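Local coordinates for protein subclass B1 metallo-beta-lactamase (Myroides odoratimimus, PDB 6T5L) that catalyses the zinc-dependent hydrolysis of beta-lactam antibiotics, probably including carbapenems, at residues S87-L92 with T106-H111; G179-E184 with S201-K206; E120-L125 with N134-F139. All blocks are in the same frame, centred on the assembly; numbering follows the deposited sequence.

How the contacts relate
The three contacts follow one another along the chain in the order 1, 3, 2, all within the metallo-beta-lactamase fold. Contact 1 sets helix 105-110 against strand 88-93, the outermost strand on one side of the six-stranded sheet. Contact 3 lies inside the beta-alpha-beta unit of 116-118, 119-127 and 137-139, its centre about 16 Å from that of contact 1; Glu109 OE2 probably accepts a hydrogen bond from Asn134 N between them. Contact 2 is centred about 28 Å from contact 1 and 22 Å from contact 3. Contacts 1 and 3 are buried apolar and surface packing respectively, whereas contact 2 packs the loop carrying Cys180, a zinc ligand, against helix 200-210.

Contact 1: residues S87-L92 with T106-H111; sequences SEIIGL and TEFENH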
# COMPACT_ATOMS: atom_id res chain seq x y z
N SER A 87 9.09 -15.74 8.07
CA SER A 87 8.82 -15.69 6.65
C SER A 87 9.86 -14.86 5.89
O SER A 87 10.66 -14.08 6.43
CB SER A 87 7.39 -15.17 6.39
OG SER A 87 6.39 -16.07 6.89
N GLU A 88 9.83 -15.04 4.60
CA GLU A 88 10.65 -14.28 3.68
C GLU A 88 9.73 -13.28 2.97
O GLU A 88 8.60 -13.63 2.56
CB GLU A 88 11.31 -15.23 2.69
CG GLU A 88 12.00 -14.54 1.52
CD GLU A 88 12.50 -15.50 0.43
OE1 GLU A 88 12.96 -14.98 -0.63
OE2 GLU A 88 12.42 -16.73 0.59
N ILE A 89 10.20 -12.06 2.83
CA ILE A 89 9.48 -11.09 2.01
C ILE A 89 9.94 -11.28 0.58
O ILE A 89 11.12 -11.06 0.29
CB ILE A 89 9.73 -9.64 2.46
CG1 ILE A 89 9.25 -9.45 3.89
CG2 ILE A 89 9.01 -8.71 1.45
CD1 ILE A 89 9.83 -8.18 4.55
N ILE A 90 9.03 -11.62 -0.33
CA ILE A 90 9.43 -11.92 -1.69
C ILE A 90 9.24 -10.77 -2.64
O ILE A 90 9.66 -10.86 -3.81
CB ILE A 90 8.71 -13.16 -2.29
CG1 ILE A 90 7.18 -13.03 -2.29
CG2 ILE A 90 9.06 -14.38 -1.46
CD1 ILE A 90 6.48 -14.20 -3.06
N GLY A 91 8.68 -9.66 -2.19
CA GLY A 91 8.45 -8.57 -3.11
C GLY A 91 7.87 -7.37 -2.39
O GLY A 91 7.09 -7.53 -1.47
N LEU A 92 8.22 -6.19 -2.86
CA LEU A 92 7.68 -4.93 -2.39
C LEU A 92 6.98 -4.22 -3.55
O LEU A 92 7.55 -4.09 -4.65
CB LEU A 92 8.79 -4.05 -1.83
CG LEU A 92 8.40 -2.62 -1.57
CD1 LEU A 92 7.54 -2.45 -0.38
CD2 LEU A 92 9.76 -1.90 -1.39
N THR A 106 15.38 2.01 0.84
CA THR A 106 16.78 1.59 1.02
C THR A 106 16.88 0.35 1.91
O THR A 106 17.69 -0.55 1.68
CB THR A 106 17.61 2.73 1.62
OG1 THR A 106 17.67 3.88 0.73
CG2 THR A 106 19.06 2.26 1.92
N GLU A 107 16.05 0.29 2.94
CA GLU A 107 16.18 -0.81 3.87
C GLU A 107 15.72 -2.11 3.22
O GLU A 107 16.32 -3.17 3.42
CB GLU A 107 15.41 -0.44 5.13
CG GLU A 107 15.66 -1.31 6.26
CD GLU A 107 17.10 -1.24 6.75
OE1 GLU A 107 17.59 -0.19 7.14
OE2 GLU A 107 17.72 -2.30 6.69
N PHE A 108 14.67 -2.02 2.40
CA PHE A 108 14.20 -3.19 1.65
C PHE A 108 15.24 -3.61 0.62
O PHE A 108 15.55 -4.82 0.47
CB PHE A 108 12.87 -2.90 0.93
CG PHE A 108 11.67 -3.00 1.83
CD1 PHE A 108 11.39 -1.99 2.72
CD2 PHE A 108 10.78 -4.11 1.76
CE1 PHE A 108 10.29 -2.08 3.58
CE2 PHE A 108 9.67 -4.19 2.66
CZ PHE A 108 9.43 -3.20 3.53
N GLU A 109 15.80 -2.65 -0.09
CA GLU A 109 16.81 -3.00 -1.10
C GLU A 109 18.04 -3.66 -0.45
O GLU A 109 18.64 -4.59 -1.03
CB GLU A 109 17.20 -1.75 -1.90
CG GLU A 109 16.07 -1.18 -2.73
CD GLU A 109 16.52 -0.04 -3.64
OE1 GLU A 109 17.15 0.89 -3.13
OE2 GLU A 109 16.26 -0.07 -4.87
N ASN A 110 18.38 -3.26 0.77
CA ASN A 110 19.52 -3.82 1.47
C ASN A 110 19.27 -5.22 1.97
O ASN A 110 20.24 -5.94 2.26
CB ASN A 110 19.92 -2.95 2.64
CG ASN A 110 20.69 -1.70 2.18
OD1 ASN A 110 20.96 -1.53 0.99
ND2 ASN A 110 20.96 -0.80 3.11
N HIS A 111 18.02 -5.63 2.07
CA HIS A 111 17.72 -7.03 2.30
C HIS A 111 17.46 -7.77 0.99
O HIS A 111 16.92 -8.87 1.03
CB HIS A 111 16.54 -7.17 3.26
CG HIS A 111 16.84 -6.73 4.66
ND1 HIS A 111 17.01 -5.41 5.00
CD2 HIS A 111 17.03 -7.44 5.81
CE1 HIS A 111 17.32 -5.32 6.29
NE2 HIS A 111 17.33 -6.54 6.80
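Leu92, on strand 88-93, leans on the ring of Phe108 from helix 105-110, the two side chains crossing at about a right angle. Leu92 CB already sits 4.1 Å from Phe108 CD2. The first torsion carries Leu92 CG anti to the backbone N (chi1 168°), out toward the helix, and there the chain forks. One branch, CD1, lies over a face of the ring toward its rim, 4.1 Å from Phe108 CE2. The other, CD2, works nearer the root of the phenylalanine: it is 3.9 Å from Phe108 CG and 4.0 Å from Phe108 CB. Ile89, three residues earlier, adds a lighter touch, its CD1 meeting Phe108 CE2 obliquely at 4.4 Å. The backbone departs from regular strand geometry at Ile90 (psi -4°), and Ile89 and Leu92 both point toward the helix. Helix 71-83 closes in as well, with Val81 against Ile89 and Ser74 against Phe108. One turn further on, His111 folds back: its ND1 donates to Glu107 O at 2.8 Å, nearly straight at 166°, while His111 N reaches the same oxygen from the opposite face of the carbonyl. Across the contact itself no hydrogen bond forms. Edge strand and helix are joined here by buried hydrocarbon alone, so their fit depends on shape and dispersion.

Contact 2: residues G179-E184 with S201-K206; sequences GCLIKE and STTVEK. With ZN (zinc ion), chain D.
Leu181 and Val204 lie alongside one another, pointing opposite ways, where the loop after strand 175-179 meets helix 200-210 in the alpha-beta/beta-alpha sandwich of the metallo-beta-lactamase fold. The loop opens with a type I beta turn from Gly179 to Ile182, which presents two neighbouring aliphatic side chains to the helix. Leu181 extends with CG anti to its backbone N (chi1 -176°); that CG lies 3.8 Å from Val204 CG2, and its CD1 tip passes obliquely to Thr203 CG2, also at 3.8 Å. Ile182 leaves the backbone at an angle to the helix, but a bent second torsion (chi2 -49°) swings CD1 round to within 3.7 Å of both Val204 methyls. Val204 is thus gripped from two directions, and Thr233 and Ile234 of helix 228-237 also touch it. Thr203 divides its duties: the methyl packs on Leu181, while the hydroxyl hydrogen-bonds to Glu159 O. Within the same turn, next to Leu181, Cys180 turns to the metal instead, joining Asp100 and His221 as a ligand. Its SG binds the zinc ion at 2.1 Å, and a water completes the set at 2.3 Å from the zinc.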
# COMPACT_ATOMS: atom_id res chain seq x y z
N GLY A 179 -4.63 1.97 -0.73
CA GLY A 179 -3.73 3.08 -0.71
C GLY A 179 -4.46 4.43 -0.66
O GLY A 179 -5.65 4.57 -0.33
N CYS A 180 -3.71 5.44 -1.03
CA CYS A 180 -4.20 6.81 -0.89
C CYS A 180 -5.21 7.22 -1.92
O CYS A 180 -5.85 8.26 -1.75
CB CYS A 180 -3.02 7.75 -0.92
SG CYS A 180 -1.79 7.34 0.31
N LEU A 181 -5.41 6.43 -2.96
CA LEU A 181 -6.63 6.62 -3.74
C LEU A 181 -7.92 6.43 -2.93
O LEU A 181 -8.95 6.98 -3.33
CB LEU A 181 -6.60 5.65 -4.91
CG LEU A 181 -7.74 5.73 -5.92
CD1 LEU A 181 -7.68 6.85 -6.94
CD2 LEU A 181 -7.73 4.33 -6.59
N ILE A 182 -7.89 5.72 -1.82
CA ILE A 182 -9.10 5.39 -1.06
C ILE A 182 -9.01 6.06 0.30
O ILE A 182 -8.02 5.89 1.02
CB ILE A 182 -9.26 3.86 -0.88
CG1 ILE A 182 -9.44 3.19 -2.23
CG2 ILE A 182 -10.48 3.53 -0.01
CD1 ILE A 182 -10.54 3.86 -3.16
N LYS A 183 -10.07 6.78 0.66
CA LYS A 183 -10.15 7.45 1.95
C LYS A 183 -10.89 6.55 2.94
O LYS A 183 -11.66 5.67 2.55
CB LYS A 183 -10.91 8.80 1.83
CG LYS A 183 -10.31 9.88 0.91
CD LYS A 183 -8.83 10.19 1.21
CE LYS A 183 -8.45 11.55 0.70
NZ LYS A 183 -7.02 11.74 0.69
N GLU A 184 -10.66 6.80 4.22
CA GLU A 184 -11.42 6.27 5.32
C GLU A 184 -12.73 7.06 5.43
O GLU A 184 -12.88 8.15 4.86
CB GLU A 184 -10.59 6.34 6.62
CG GLU A 184 -10.59 7.73 7.26
CD GLU A 184 -10.04 7.78 8.71
OE1 GLU A 184 -9.43 8.82 9.03
OE2 GLU A 184 -10.24 6.83 9.52
N SER A 201 -13.07 10.31 -8.81
CA SER A 201 -14.23 9.50 -8.44
C SER A 201 -14.56 8.44 -9.50
O SER A 201 -14.87 7.28 -9.15
CB SER A 201 -15.42 10.38 -8.16
OG SER A 201 -16.08 10.55 -9.37
N THR A 202 -14.45 8.78 -10.81
CA THR A 202 -14.67 7.73 -11.81
C THR A 202 -13.62 6.62 -11.65
O THR A 202 -13.96 5.42 -11.73
CB THR A 202 -14.72 8.26 -13.25
OG1 THR A 202 -13.43 8.31 -13.83
CG2 THR A 202 -15.29 9.62 -13.35
N THR A 203 -12.38 6.97 -11.28
CA THR A 203 -11.39 5.93 -11.00
C THR A 203 -11.90 4.98 -9.92
O THR A 203 -11.78 3.77 -10.04
CB THR A 203 -10.05 6.53 -10.57
OG1 THR A 203 -9.44 7.20 -11.68
CG2 THR A 203 -9.08 5.44 -10.14
N VAL A 204 -12.44 5.51 -8.82
CA VAL A 204 -12.80 4.60 -7.72
C VAL A 204 -14.09 3.82 -8.07
O VAL A 204 -14.27 2.66 -7.62
CB VAL A 204 -12.93 5.38 -6.38
CG1 VAL A 204 -13.54 4.48 -5.23
CG2 VAL A 204 -11.57 6.03 -5.97
N GLU A 205 -14.96 4.40 -8.91
CA GLU A 205 -16.10 3.66 -9.44
C GLU A 205 -15.64 2.37 -10.14
O GLU A 205 -16.27 1.32 -10.02
CB GLU A 205 -16.90 4.54 -10.42
CG GLU A 205 -17.83 5.55 -9.76
CD GLU A 205 -18.39 6.57 -10.74
OE1 GLU A 205 -18.13 6.43 -11.95
OE2 GLU A 205 -19.08 7.52 -10.30
N LYS A 206 -14.50 2.44 -10.83
CA LYS A 206 -13.94 1.27 -11.50
C LYS A 206 -13.41 0.26 -10.49
O LYS A 206 -13.62 -0.96 -10.65
CB LYS A 206 -12.83 1.72 -12.47
CG LYS A 206 -13.29 2.47 -13.67
CD LYS A 206 -12.06 3.04 -14.46
CE LYS A 206 -12.45 4.13 -15.46
NZ LYS A 206 -11.30 4.49 -16.37
ZN ZN D . -1.01 9.03 1.37
O HOH W 1 -2.77 10.51 1.14

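Contact 3: residues E120-L125 with N134-F139; sequences ETIELL and NPTKDF
Ile122 drives its CD1 methyl against the carboxylate of Asp138, and nearly all the close packing between helix 119-127 and the 134-139 segment is concentrated at that one point. The methyl lies over the flat face of the carboxylate: CD1 of Ile122 is 3.3 Å from both CG and OD1 of Asp138 and 3.4 Å from OD2, so it straddles the group and does not meet it at a single oxygen. The two side chains cross at about a right angle, the isoleucine arm extended along CG1 (chi2 180°), which with the aspartate side chain bridges the 8.5 Å between CA of Ile122 and CA of Asp138. Thr136 flanks the same methyl, its OG1 3.7 Å from Ile122 CD1. A first torsion of 55° brings that hydroxyl to Asp138, where it donates a short hydrogen bond, 2.6 Å from Thr136 OG1 to Asp138 OD1. Asp138 OD1 accepts it through its syn lone pair, on the side of OD2; the bond restrains rotation of the carboxylate and would offset some of its charge.

The setting is a beta-alpha-beta unit, in which strand 116-118 leads into helix 119-127 and the chain returns as strand 137-139, parallel to the first. Val117 of that first strand lies under the inner side of the contact, touching both Ile122 and Thr136. Outward, the packing thins quickly. Ile122 is only partly covered and Asp138 is exposed, so its carboxylate probably remains charged. No hydrogen bond ties helix to strand between these segments. Lys137 CB leaves the backbone away from the helix, while the Lys137 backbone pairs with Thr115 and Val117.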
# COMPACT_ATOMS: atom_id res chain seq x y z
N GLU A 120 4.73 4.14 -14.87
CA GLU A 120 4.43 5.55 -14.58
C GLU A 120 5.00 5.95 -13.23
O GLU A 120 5.59 7.03 -13.09
CB GLU A 120 2.92 5.81 -14.63
CG GLU A 120 2.60 7.28 -14.83
CD GLU A 120 1.12 7.59 -14.89
OE1 GLU A 120 0.79 8.79 -14.81
OE2 GLU A 120 0.30 6.65 -15.05
N THR A 121 4.97 5.05 -12.26
CA THR A 121 5.57 5.39 -10.96
C THR A 121 7.06 5.66 -11.09
O THR A 121 7.58 6.59 -10.44
CB THR A 121 5.33 4.30 -9.93
OG1 THR A 121 3.94 4.21 -9.64
CG2 THR A 121 6.07 4.65 -8.63
N ILE A 122 7.76 4.89 -11.95
CA ILE A 122 9.20 5.11 -12.18
C ILE A 122 9.44 6.45 -12.82
O ILE A 122 10.40 7.15 -12.48
CB ILE A 122 9.79 3.98 -13.06
CG1 ILE A 122 9.65 2.62 -12.32
CG2 ILE A 122 11.34 4.26 -13.50
CD1 ILE A 122 10.20 1.45 -13.11
N GLU A 123 8.60 6.82 -13.78
CA GLU A 123 8.77 8.08 -14.47
C GLU A 123 8.56 9.26 -13.52
O GLU A 123 9.33 10.23 -13.53
CB GLU A 123 7.80 8.14 -15.65
CG GLU A 123 7.87 9.43 -16.44
CD GLU A 123 6.60 9.73 -17.20
OE1 GLU A 123 6.10 10.87 -17.12
OE2 GLU A 123 6.09 8.81 -17.88
N LEU A 124 7.54 9.20 -12.68
CA LEU A 124 7.30 10.31 -11.77
C LEU A 124 8.40 10.40 -10.73
O LEU A 124 8.83 11.49 -10.37
CB LEU A 124 5.92 10.15 -11.12
CG LEU A 124 4.77 10.26 -12.13
CD1 LEU A 124 3.39 10.00 -11.48
CD2 LEU A 124 4.79 11.66 -12.82
N LEU A 125 8.86 9.27 -10.23
CA LEU A 125 10.02 9.30 -9.35
C LEU A 125 11.21 9.95 -10.03
O LEU A 125 11.92 10.76 -9.42
CB LEU A 125 10.34 7.90 -8.91
CG LEU A 125 9.60 7.55 -7.62
CD1 LEU A 125 9.78 6.04 -7.43
CD2 LEU A 125 10.14 8.41 -6.47
N ASN A 134 18.47 -0.61 -6.79
CA ASN A 134 18.41 -1.96 -7.31
C ASN A 134 17.49 -2.02 -8.54
O ASN A 134 16.42 -1.39 -8.54
CB ASN A 134 17.86 -2.96 -6.24
CG ASN A 134 18.95 -3.46 -5.32
OD1 ASN A 134 20.10 -3.22 -5.59
ND2 ASN A 134 18.59 -4.20 -4.26
N PRO A 135 17.84 -2.83 -9.55
CA PRO A 135 16.94 -3.00 -10.70
C PRO A 135 15.55 -3.45 -10.26
O PRO A 135 15.38 -4.36 -9.43
CB PRO A 135 17.65 -4.06 -11.55
CG PRO A 135 19.13 -3.78 -11.30
CD PRO A 135 19.12 -3.53 -9.77
N THR A 136 14.54 -2.78 -10.82
CA THR A 136 13.15 -3.09 -10.52
C THR A 136 12.55 -4.06 -11.54
O THR A 136 13.05 -4.22 -12.65
CB THR A 136 12.32 -1.78 -10.51
OG1 THR A 136 12.49 -1.10 -11.77
CG2 THR A 136 12.78 -0.84 -9.37
N LYS A 137 11.46 -4.70 -11.15
CA LYS A 137 10.60 -5.43 -12.08
C LYS A 137 9.40 -4.54 -12.34
O LYS A 137 8.74 -4.10 -11.40
CB LYS A 137 10.21 -6.81 -11.51
CG LYS A 137 11.28 -7.84 -11.96
CD LYS A 137 11.27 -9.13 -11.21
CE LYS A 137 12.00 -10.18 -12.04
NZ LYS A 137 12.45 -11.37 -11.27
N ASP A 138 9.18 -4.18 -13.61
CA ASP A 138 8.25 -3.10 -13.96
C ASP A 138 6.97 -3.63 -14.59
O ASP A 138 6.97 -4.64 -15.27
CB ASP A 138 8.89 -2.12 -14.94
CG ASP A 138 10.24 -1.62 -14.44
OD1 ASP A 138 10.52 -1.80 -13.23
OD2 ASP A 138 10.99 -1.04 -15.25
N PHE A 139 5.87 -2.91 -14.41
CA PHE A 139 4.64 -3.34 -15.04
C PHE A 139 3.87 -2.13 -15.54
O PHE A 139 3.99 -1.02 -15.01
CB PHE A 139 3.78 -4.19 -14.09
CG PHE A 139 3.28 -3.47 -12.83
CD1 PHE A 139 4.05 -3.41 -11.71
CD2 PHE A 139 2.03 -2.86 -12.81
CE1 PHE A 139 3.62 -2.77 -10.56
CE2 PHE A 139 1.58 -2.23 -11.66
CZ PHE A 139 2.37 -2.20 -10.53